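O-methyltransferase (Saccharopolyspora spinosa, PDB 4CE0) probably transfers a methyl group from S-adenosyl-L-methionine to the 4'-hydroxyl of the rhamnose of a spinosyn intermediate, in a magnesium-binding active site. Local coordinates at residues A[8-11]-A[12-15]; A[143-146]-A[147-151]; A[224-227]-A[228-232]. One frame throughout, in Å; residues are numbered along the deposited sequence.

Interaction 1 (A[8-11]-A[12-15]); sequences YLDL and LKKV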
ATOM      1  N   TYR A   8      -8.393   0.857  -0.664  1.00 18.48           N
ATOM      2  CA  TYR A   8      -7.279   1.782  -0.850  1.00 18.08           C
ATOM      3  C   TYR A   8      -6.821   2.386   0.459  1.00 15.64           C
ATOM      4  O   TYR A   8      -5.653   2.262   0.839  1.00 15.51           O
ATOM      5  CB  TYR A   8      -7.715   2.879  -1.803  1.00 21.16           C
ATOM      6  CG  TYR A   8      -6.733   4.001  -2.017  1.00 17.93           C
ATOM      7  CD1 TYR A   8      -5.419   3.751  -2.433  1.00 13.07           C
ATOM      8  CD2 TYR A   8      -7.118   5.322  -1.813  1.00 15.05           C
ATOM      9  CE1 TYR A   8      -4.512   4.796  -2.654  1.00 15.07           C
ATOM     10  CE2 TYR A   8      -6.213   6.387  -2.046  1.00  9.56           C
ATOM     11  CZ  TYR A   8      -4.926   6.110  -2.459  1.00 20.34           C
ATOM     12  OH  TYR A   8      -4.065   7.165  -2.662  1.00 18.71           O
ATOM     13  N   LEU A   9      -7.747   3.030   1.170  1.00 12.19           N
ATOM     14  CA  LEU A   9      -7.382   3.732   2.400  1.00 18.82           C
ATOM     15  C   LEU A   9      -6.916   2.786   3.522  1.00 18.53           C
ATOM     16  O   LEU A   9      -5.987   3.102   4.278  1.00 15.80           O
ATOM     17  CB  LEU A   9      -8.538   4.590   2.879  1.00 16.81           C
ATOM     18  CG  LEU A   9      -8.936   5.691   1.909  1.00 17.41           C
ATOM     19  CD1 LEU A   9     -10.136   6.480   2.442  1.00 22.43           C
ATOM     20  CD2 LEU A   9      -7.793   6.630   1.693  1.00 18.30           C
ATOM     21  N   ASP A  10      -7.527   1.618   3.607  1.00 18.81           N
ATOM     22  CA  ASP A  10      -7.104   0.632   4.584  1.00 19.29           C
ATOM     23  C   ASP A  10      -5.690   0.172   4.287  1.00 24.43           C
ATOM     24  O   ASP A  10      -4.841   0.130   5.188  1.00 15.88           O
ATOM     25  CB  ASP A  10      -8.039  -0.572   4.569  1.00 28.20           C
ATOM     26  CG  ASP A  10      -7.688  -1.595   5.642  1.00 36.54           C
ATOM     27  OD1 ASP A  10      -7.786  -1.257   6.849  1.00 42.93           O
ATOM     28  OD2 ASP A  10      -7.326  -2.735   5.280  1.00 38.06           O
ATOM     29  N   LEU A  11      -5.410  -0.150   3.019  1.00 19.16           N
ATOM     30  CA  LEU A  11      -4.029  -0.498   2.669  1.00 16.54           C
ATOM     31  C   LEU A  11      -3.042   0.648   2.957  1.00 17.66           C
ATOM     32  O   LEU A  11      -1.930   0.423   3.484  1.00 17.58           O
ATOM     33  CB  LEU A  11      -3.924  -0.977   1.226  1.00 16.18           C
ATOM     34  CG  LEU A  11      -2.510  -1.245   0.704  1.00 18.70           C
ATOM     35  CD1 LEU A  11      -1.802  -2.330   1.460  1.00 23.26           C
ATOM     36  CD2 LEU A  11      -2.610  -1.571  -0.834  1.00 17.22           C
ATOM     37  N   LEU A  12      -3.435   1.864   2.613  1.00 18.85           N
ATOM     38  CA  LEU A  12      -2.563   3.029   2.809  1.00 13.00           C
ATOM     39  C   LEU A  12      -2.103   3.184   4.264  1.00 17.05           C
ATOM     40  O   LEU A  12      -0.914   3.426   4.513  1.00 12.23           O
ATOM     41  CB  LEU A  12      -3.235   4.305   2.319  1.00 11.46           C
ATOM     42  CG  LEU A  12      -2.362   5.562   2.219  1.00 16.12           C
ATOM     43  CD1 LEU A  12      -1.073   5.318   1.428  1.00 17.91           C
ATOM     44  CD2 LEU A  12      -3.125   6.683   1.589  1.00 22.24           C
ATOM     45  N   LYS A  13      -3.023   3.008   5.211  1.00 23.34           N
ATOM     46  CA  LYS A  13      -2.688   3.097   6.649  1.00 19.34           C
ATOM     47  C   LYS A  13      -1.636   2.072   7.031  1.00 24.69           C
ATOM     48  O   LYS A  13      -0.710   2.383   7.773  1.00 21.36           O
ATOM     49  CB  LYS A  13      -3.955   2.961   7.514  1.00 20.48           C
ATOM     50  CG  LYS A  13      -4.876   4.190   7.351  1.00 15.34           C
ATOM     51  CD  LYS A  13      -6.111   4.134   8.201  1.00 18.68           C
ATOM     52  CE  LYS A  13      -7.044   3.055   7.740  1.00 24.82           C
ATOM     53  NZ  LYS A  13      -8.403   3.283   8.301  1.00 30.70           N
ATOM     54  N   LYS A  14      -1.783   0.849   6.529  1.00 17.82           N
ATOM     55  CA  LYS A  14      -0.800  -0.194   6.767  1.00 25.38           C
ATOM     56  C   LYS A  14       0.540   0.202   6.167  1.00 24.12           C
ATOM     57  O   LYS A  14       1.596   0.008   6.770  1.00 23.11           O
ATOM     58  CB  LYS A  14      -1.258  -1.508   6.126  1.00 23.02           C
ATOM     59  CG  LYS A  14      -2.409  -2.231   6.826  1.00 22.32           C
ATOM     60  CD  LYS A  14      -2.826  -3.414   5.919  1.00 27.72           C
ATOM     61  CE  LYS A  14      -3.885  -4.338   6.523  1.00 33.84           C
ATOM     62  NZ  LYS A  14      -5.232  -3.703   6.541  1.00 38.26           N
ATOM     63  N   VAL A  15       0.499   0.745   4.952  1.00 16.23           N
ATOM     64  CA  VAL A  15       1.735   1.149   4.288  1.00 23.05           C
ATOM     65  C   VAL A  15       2.449   2.325   4.990  1.00 21.97           C
ATOM     66  O   VAL A  15       3.645   2.271   5.214  1.00 22.28           O
ATOM     67  CB  VAL A  15       1.471   1.504   2.817  1.00 22.43           C
ATOM     68  CG1 VAL A  15       2.778   1.820   2.115  1.00 25.71           C
ATOM     69  CG2 VAL A  15       0.721   0.337   2.146  1.00 29.42           C
TER
HETATM   70  O   HOH W   1      -9.009   0.751   7.735  1.00 45.51           O

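Interaction 2 (A[143-146]-A[147-151]); sequences LETV and RQNFA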
ATOM      1  N   LEU A 143      12.521  19.253   2.884  1.00 21.94           N
ATOM      2  CA  LEU A 143      11.375  19.442   2.000  1.00 41.01           C
ATOM      3  C   LEU A 143      11.518  18.509   0.799  1.00 36.54           C
ATOM      4  O   LEU A 143      10.557  17.895   0.325  1.00 27.06           O
ATOM      5  CB  LEU A 143      11.296  20.915   1.550  1.00 41.71           C
ATOM      6  CG  LEU A 143      10.171  21.385   0.603  1.00 32.44           C
ATOM      7  CD1 LEU A 143       8.801  21.004   1.154  1.00 32.39           C
ATOM      8  CD2 LEU A 143      10.260  22.903   0.422  1.00 38.25           C
ATOM      9  N   GLU A 144      12.746  18.382   0.324  1.00 31.32           N
ATOM     10  CA  GLU A 144      12.993  17.548  -0.824  1.00 36.94           C
ATOM     11  C   GLU A 144      12.549  16.135  -0.501  1.00 28.04           C
ATOM     12  O   GLU A 144      11.899  15.489  -1.313  1.00 33.20           O
ATOM     13  CB  GLU A 144      14.473  17.591  -1.198  1.00 38.09           C
ATOM     14  CG  GLU A 144      14.824  16.676  -2.327  1.00 56.08           C
ATOM     15  CD  GLU A 144      16.169  17.033  -2.951  1.00 69.19           C
ATOM     16  OE1 GLU A 144      16.325  18.179  -3.467  1.00 69.26           O
ATOM     17  OE2 GLU A 144      17.074  16.165  -2.906  1.00 68.95           O
ATOM     18  N   THR A 145      12.916  15.654   0.680  1.00 27.81           N
ATOM     19  CA  THR A 145      12.605  14.281   1.090  1.00 28.54           C
ATOM     20  C   THR A 145      11.094  14.067   1.228  1.00 30.42           C
ATOM     21  O   THR A 145      10.542  13.087   0.706  1.00 24.91           O
ATOM     22  CB  THR A 145      13.302  13.936   2.414  1.00 33.07           C
ATOM     23  OG1 THR A 145      14.730  14.009   2.242  1.00 30.56           O
ATOM     24  CG2 THR A 145      12.885  12.521   2.884  1.00 43.39           C
ATOM     25  N   VAL A 146      10.418  14.996   1.901  1.00 28.29           N
ATOM     26  CA  VAL A 146       8.962  14.928   2.011  1.00 32.59           C
ATOM     27  C   VAL A 146       8.274  14.963   0.633  1.00 25.43           C
ATOM     28  O   VAL A 146       7.307  14.244   0.411  1.00 22.42           O
ATOM     29  CB  VAL A 146       8.375  16.076   2.899  1.00 21.39           C
ATOM     30  CG1 VAL A 146       6.853  15.942   3.009  1.00 21.04           C
ATOM     31  CG2 VAL A 146       9.011  16.092   4.302  1.00 21.60           C
ATOM     32  N   ARG A 147       8.732  15.835  -0.263  1.00 25.02           N
ATOM     33  CA  ARG A 147       8.173  15.936  -1.614  1.00 27.26           C
ATOM     34  C   ARG A 147       8.292  14.550  -2.312  1.00 26.09           C
ATOM     35  O   ARG A 147       7.327  14.056  -2.928  1.00 20.93           O
ATOM     36  CB  ARG A 147       8.903  17.039  -2.448  1.00 25.96           C
ATOM     37  CG  ARG A 147       8.225  18.454  -2.464  1.00 37.83           C
ATOM     38  CD  ARG A 147       8.906  19.510  -3.443  1.00 29.49           C
ATOM     39  NE  ARG A 147       8.736  19.156  -4.868  1.00 39.64           N
ATOM     40  CZ  ARG A 147       7.661  19.481  -5.586  1.00 43.30           C
ATOM     41  NH1 ARG A 147       6.655  20.192  -5.042  1.00 42.59           N
ATOM     42  NH2 ARG A 147       7.571  19.092  -6.850  1.00 41.06           N
ATOM     43  N   GLN A 148       9.485  13.949  -2.236  1.00 19.62           N
ATOM     44  CA  GLN A 148       9.765  12.633  -2.811  1.00 29.45           C
ATOM     45  C   GLN A 148       8.774  11.593  -2.232  1.00 26.30           C
ATOM     46  O   GLN A 148       8.223  10.754  -2.968  1.00 28.12           O
ATOM     47  CB  GLN A 148      11.221  12.200  -2.523  1.00 36.72           C
ATOM     48  CG  GLN A 148      12.317  12.925  -3.355  1.00 46.65           C
ATOM     49  CD  GLN A 148      13.761  12.655  -2.858  1.00 68.25           C
ATOM     50  OE1 GLN A 148      13.992  12.329  -1.686  1.00 74.25           O
ATOM     51  NE2 GLN A 148      14.742  12.804  -3.767  1.00 62.31           N
ATOM     52  N   ASN A 149       8.562  11.648  -0.917  1.00 24.69           N
ATOM     53  CA  ASN A 149       7.650  10.724  -0.240  1.00 26.26           C
ATOM     54  C   ASN A 149       6.248  10.830  -0.823  1.00 24.63           C
ATOM     55  O   ASN A 149       5.635   9.820  -1.099  1.00 25.44           O
ATOM     56  CB  ASN A 149       7.655  10.950   1.279  1.00 20.46           C
ATOM     57  CG  ASN A 149       8.955  10.502   1.914  1.00 21.92           C
ATOM     58  OD1 ASN A 149       9.724   9.759   1.293  1.00 18.60           O
ATOM     59  ND2 ASN A 149       9.213  10.946   3.130  1.00 18.98           N
ATOM     60  N   PHE A 150       5.755  12.047  -1.053  1.00 20.36           N
ATOM     61  CA  PHE A 150       4.413  12.202  -1.623  1.00 17.05           C
ATOM     62  C   PHE A 150       4.384  11.553  -3.011  1.00 21.07           C
ATOM     63  O   PHE A 150       3.379  10.912  -3.387  1.00 20.81           O
ATOM     64  CB  PHE A 150       3.999  13.670  -1.744  1.00 19.83           C
ATOM     65  CG  PHE A 150       3.216  14.218  -0.577  1.00 19.11           C
ATOM     66  CD1 PHE A 150       3.881  14.695   0.546  1.00 13.87           C
ATOM     67  CD2 PHE A 150       1.831  14.345  -0.634  1.00 11.89           C
ATOM     68  CE1 PHE A 150       3.187  15.247   1.642  1.00 18.06           C
ATOM     69  CE2 PHE A 150       1.108  14.896   0.458  1.00 18.05           C
ATOM     70  CZ  PHE A 150       1.800  15.353   1.597  1.00 18.99           C
ATOM     71  N   ALA A 151       5.483  11.711  -3.753  1.00 19.70           N
ATOM     72  CA  ALA A 151       5.551  11.278  -5.137  1.00 25.38           C
ATOM     73  C   ALA A 151       5.569   9.768  -5.171  1.00 20.22           C
ATOM     74  O   ALA A 151       5.123   9.157  -6.119  1.00 17.26           O
ATOM     75  CB  ALA A 151       6.812  11.865  -5.845  1.00 38.75           C
TER

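Interaction 3 (A[224-227]-A[228-232]); sequences KGFR and AELGI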
ATOM      1  N   LYS A 224      -4.762  23.821  26.882  1.00 38.25           N
ATOM      2  CA  LYS A 224      -5.565  24.368  27.956  1.00 30.48           C
ATOM      3  C   LYS A 224      -5.348  25.902  28.067  1.00 30.09           C
ATOM      4  O   LYS A 224      -6.312  26.669  28.189  1.00 32.80           O
ATOM      5  CB  LYS A 224      -5.265  23.615  29.262  1.00 32.74           C
ATOM      6  CG  LYS A 224      -5.758  22.158  29.212  1.00 44.54           C
ATOM      7  CD  LYS A 224      -5.230  21.279  30.342  1.00 51.57           C
ATOM      8  CE  LYS A 224      -5.664  21.798  31.700  1.00 63.91           C
ATOM      9  NZ  LYS A 224      -6.909  21.151  32.219  1.00 65.36           N
ATOM     10  N   GLY A 225      -4.105  26.362  27.979  1.00 30.95           N
ATOM     11  CA  GLY A 225      -3.848  27.793  28.098  1.00 40.54           C
ATOM     12  C   GLY A 225      -4.518  28.548  26.963  1.00 44.73           C
ATOM     13  O   GLY A 225      -5.124  29.592  27.161  1.00 40.05           O
ATOM     14  N   PHE A 226      -4.435  28.009  25.755  1.00 33.89           N
ATOM     15  CA  PHE A 226      -5.099  28.641  24.621  1.00 34.76           C
ATOM     16  C   PHE A 226      -6.626  28.584  24.775  1.00 35.45           C
ATOM     17  O   PHE A 226      -7.309  29.578  24.565  1.00 34.65           O
ATOM     18  CB  PHE A 226      -4.659  28.014  23.283  1.00 32.29           C
ATOM     19  CG  PHE A 226      -5.392  28.567  22.103  1.00 25.10           C
ATOM     20  CD1 PHE A 226      -5.101  29.835  21.622  1.00 34.11           C
ATOM     21  CD2 PHE A 226      -6.414  27.850  21.508  1.00 30.39           C
ATOM     22  CE1 PHE A 226      -5.808  30.363  20.557  1.00 36.17           C
ATOM     23  CE2 PHE A 226      -7.108  28.367  20.433  1.00 41.57           C
ATOM     24  CZ  PHE A 226      -6.802  29.620  19.956  1.00 42.43           C
ATOM     25  N   ARG A 227      -7.164  27.433  25.163  1.00 30.25           N
ATOM     26  CA  ARG A 227      -8.619  27.294  25.319  1.00 34.47           C
ATOM     27  C   ARG A 227      -9.198  28.263  26.363  1.00 37.42           C
ATOM     28  O   ARG A 227     -10.297  28.813  26.177  1.00 29.06           O
ATOM     29  CB  ARG A 227      -8.976  25.858  25.696  1.00 31.11           C
ATOM     30  CG  ARG A 227      -8.930  24.932  24.483  1.00 36.04           C
ATOM     31  CD  ARG A 227      -8.911  23.499  24.902  1.00 36.42           C
ATOM     32  NE  ARG A 227     -10.133  23.115  25.573  1.00 30.17           N
ATOM     33  CZ  ARG A 227     -11.247  22.711  24.975  1.00 33.70           C
ATOM     34  NH1 ARG A 227     -11.320  22.629  23.659  1.00 29.04           N
ATOM     35  NH2 ARG A 227     -12.308  22.382  25.718  1.00 45.27           N
ATOM     36  N   ALA A 228      -8.443  28.483  27.435  1.00 35.20           N
ATOM     37  CA  ALA A 228      -8.892  29.353  28.539  1.00 41.03           C
ATOM     38  C   ALA A 228      -8.993  30.810  28.117  1.00 39.01           C
ATOM     39  O   ALA A 228      -9.929  31.489  28.495  1.00 44.89           O
ATOM     40  CB  ALA A 228      -7.963  29.230  29.710  1.00 42.74           C
ATOM     41  N   GLU A 229      -8.022  31.285  27.339  1.00 42.41           N
ATOM     42  CA  GLU A 229      -8.019  32.666  26.869  1.00 52.57           C
ATOM     43  C   GLU A 229      -9.260  32.971  26.039  1.00 51.40           C
ATOM     44  O   GLU A 229      -9.979  33.911  26.338  1.00 53.92           O
ATOM     45  CB  GLU A 229      -6.766  32.964  26.046  1.00 57.85           C
ATOM     46  CG  GLU A 229      -6.674  34.421  25.584  1.00 68.91           C
ATOM     47  CD  GLU A 229      -5.363  34.745  24.900  1.00 72.40           C
ATOM     48  OE1 GLU A 229      -4.519  33.833  24.768  1.00 67.25           O
ATOM     49  OE2 GLU A 229      -5.176  35.912  24.502  1.00 81.39           O
ATOM     50  N   LEU A 230      -9.512  32.168  25.006  1.00 42.29           N
ATOM     51  CA  LEU A 230     -10.602  32.450  24.070  1.00 43.37           C
ATOM     52  C   LEU A 230     -11.960  31.896  24.510  1.00 44.55           C
ATOM     53  O   LEU A 230     -12.955  32.063  23.803  1.00 50.03           O
ATOM     54  CB  LEU A 230     -10.264  31.911  22.682  1.00 43.79           C
ATOM     55  CG  LEU A 230      -9.210  32.671  21.886  1.00 43.14           C
ATOM     56  CD1 LEU A 230      -7.879  32.721  22.614  1.00 46.93           C
ATOM     57  CD2 LEU A 230      -9.041  31.974  20.560  1.00 49.46           C
ATOM     58  N   GLY A 231     -12.001  31.251  25.669  1.00 47.27           N
ATOM     59  CA  GLY A 231     -13.237  30.674  26.169  1.00 49.51           C
ATOM     60  C   GLY A 231     -13.819  29.619  25.252  1.00 47.73           C
ATOM     61  O   GLY A 231     -15.011  29.649  24.921  1.00 41.56           O
ATOM     62  N   ILE A 232     -12.965  28.687  24.836  1.00 44.35           N
ATOM     63  CA  ILE A 232     -13.376  27.514  24.063  1.00 35.48           C
ATOM     64  C   ILE A 232     -13.753  26.375  25.001  1.00 40.94           C
ATOM     65  O   ILE A 232     -12.952  25.963  25.852  1.00 45.21           O
ATOM     66  CB  ILE A 232     -12.233  27.063  23.145  1.00 37.94           C
ATOM     67  CG1 ILE A 232     -11.769  28.263  22.308  1.00 41.82           C
ATOM     68  CG2 ILE A 232     -12.677  25.895  22.285  1.00 34.29           C
ATOM     69  CD1 ILE A 232     -10.927  27.928  21.100  1.00 44.96           C
TER

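Interaction 1 (A[8-11]-A[12-15])
K13 NZ is gripped by three groups, one of which is a water that leads across to D10. This water accepts from K13 NZ at 2.7 Å and donates to D10 OD1 at 2.5 Å. The other two grips come from helix 56-73: a salt bridge to D61 and a hydrogen bond to Q64. Further back along the same side chain, K13 CG lies 3.4 Å from L9 O.

The second carboxylate oxygen of D10 serves a different lysine. D10 OD2 forms a salt bridge of 2.6 Å with K14 NZ, one helical turn on. The D10 carboxylate swings out beside its own carbonyl carbon (chi1 -176°). K14 runs extended and then turns its ammonium group in at its last torsion (chi4 73°). With OD1 bonded to the water and OD2 to K14, both carboxylate oxygens have a partner, which limits the group's rotation. The two lysines probably favour its ionised form.

On the other face the side chains are apolar. L11 CD1 meets V15 CG2 at 3.7 Å, the two side chains crossing at a slant. V15 CG2 also sits tightly against the backbone, 3.0 Å from L11 O. That same oxygen accepts from V15 N at 2.9 Å. L12 packs loosely beside the Y8 ring, and both touch A95 of helix 88-100.

L11 and V15 each meet their own counterparts, L11 and V15 of the second subunit. Helix 6-16 therefore lies between its own domain and the partner chain. The arrangement is that of an amphipathic dimer-interface helix, carrying an i to i+4 Asp-Lys salt bridge on its polar side.

Interaction 2 (A[143-146]-A[147-151])
V146 sets CG1 anti to its nitrogen (chi1 -179°), and F150 turns its ring with an unusual first torsion (chi1 -93°). The two side chains then run side by side in the same direction. V146 CG1 meets ring atom CE1 of F150 at 4.0 Å. V146 O lies at the edge of the ring, near its plane, 3.5 Å from F150 CD1.

Both residues belong to helix 143-152. This helix lies in the beta-alpha-beta crossover between parallel strands 107-111 and 160-164 of the Rossmann-like methyltransferase fold. V146 rests on F162 of the second strand and on F113. F150 reaches V160 and also helix 88-100. The side chain of V146 lies about 7 Å from the bound S-adenosyl-L-homocysteine, which places this buried face near the cofactor.

The outer face is looser. There E144 and Q148 cross with their carboxylate and amide planes 53° apart. E144 CG is 4.1 Å from Q148 NE2. R147 is exposed but lies along F162 and L156. Its CB is 3.3 Å from L143 O, while its guanidinium leads away from the first turn.

Backbone bonds join the turns, among them R147 N to L143 O at 2.8 Å. T145 OG1 is hydrogen-bonded to S142 OG, just before the helix. T145 and N149 lie alongside each other, with T145 CG2 4.0 Å from N149 ND2. N149 ND2 is hydrogen-bonded to R86 O.

Interaction 3 (A[224-227]-A[228-232])
K224 contributes through its backbone: K224 O accepts from A228 N at 2.9 Å. G225 O receives a weak bond from E229 N. The E229 carboxylate is held by a salt bridge to R197 of helix 189-199.

F226 is the buried residue here. It holds CG opposite its nitrogen (chi1 176°), and the far end of the ring comes near L230 and I232. L230 CD2 lies against CE1 and CZ of the F226 ring, 3.6 Å from CE1. I232 CD1 approaches CE2 of the F226 ring at 3.9 Å. The ring also packs on M193 and L196 of helix 189-199.

R227 O takes part in the C-terminal end of helix 219-230. I232 N makes the 6-to-1 bond to R227 O at 3.0 Å, and G231, with positive phi (61°), turns the chain, as in a Schellman motif. The turn also brings I232 against the R227 side chain, which it crosses at about a right angle. I232 O lies over one face of the guanidinium, 3.6 Å above its plane and off toward the rim. I232 CG2 sits 3.8 Å from R227 NH1. R227 NH2 is hydrogen-bonded to E234 O, and the guanidinium makes a cation-pi contact with W246 of strand 244-247.

Each is a local contact within its own helix, and interaction 3 also takes in the turn that follows. Interaction 1 is buried and joins the domain to the second subunit. Interaction 2 is partly buried, and interaction 3 lies on the surface, on the other side of the chain's centre. Interactions 1 and 2 come within about 8 Å of each other at their nearest atoms, and both pack on helix 88-100. Interaction 3 leans on helix 189-199 instead. The chemistry follows the place. Interaction 1 pairs charges beside dimer-facing leucine and valine. Interaction 2 sets an aromatic-aliphatic face near the cofactor. Interaction 3 ends a helix, with an arginine bound to the chain beyond.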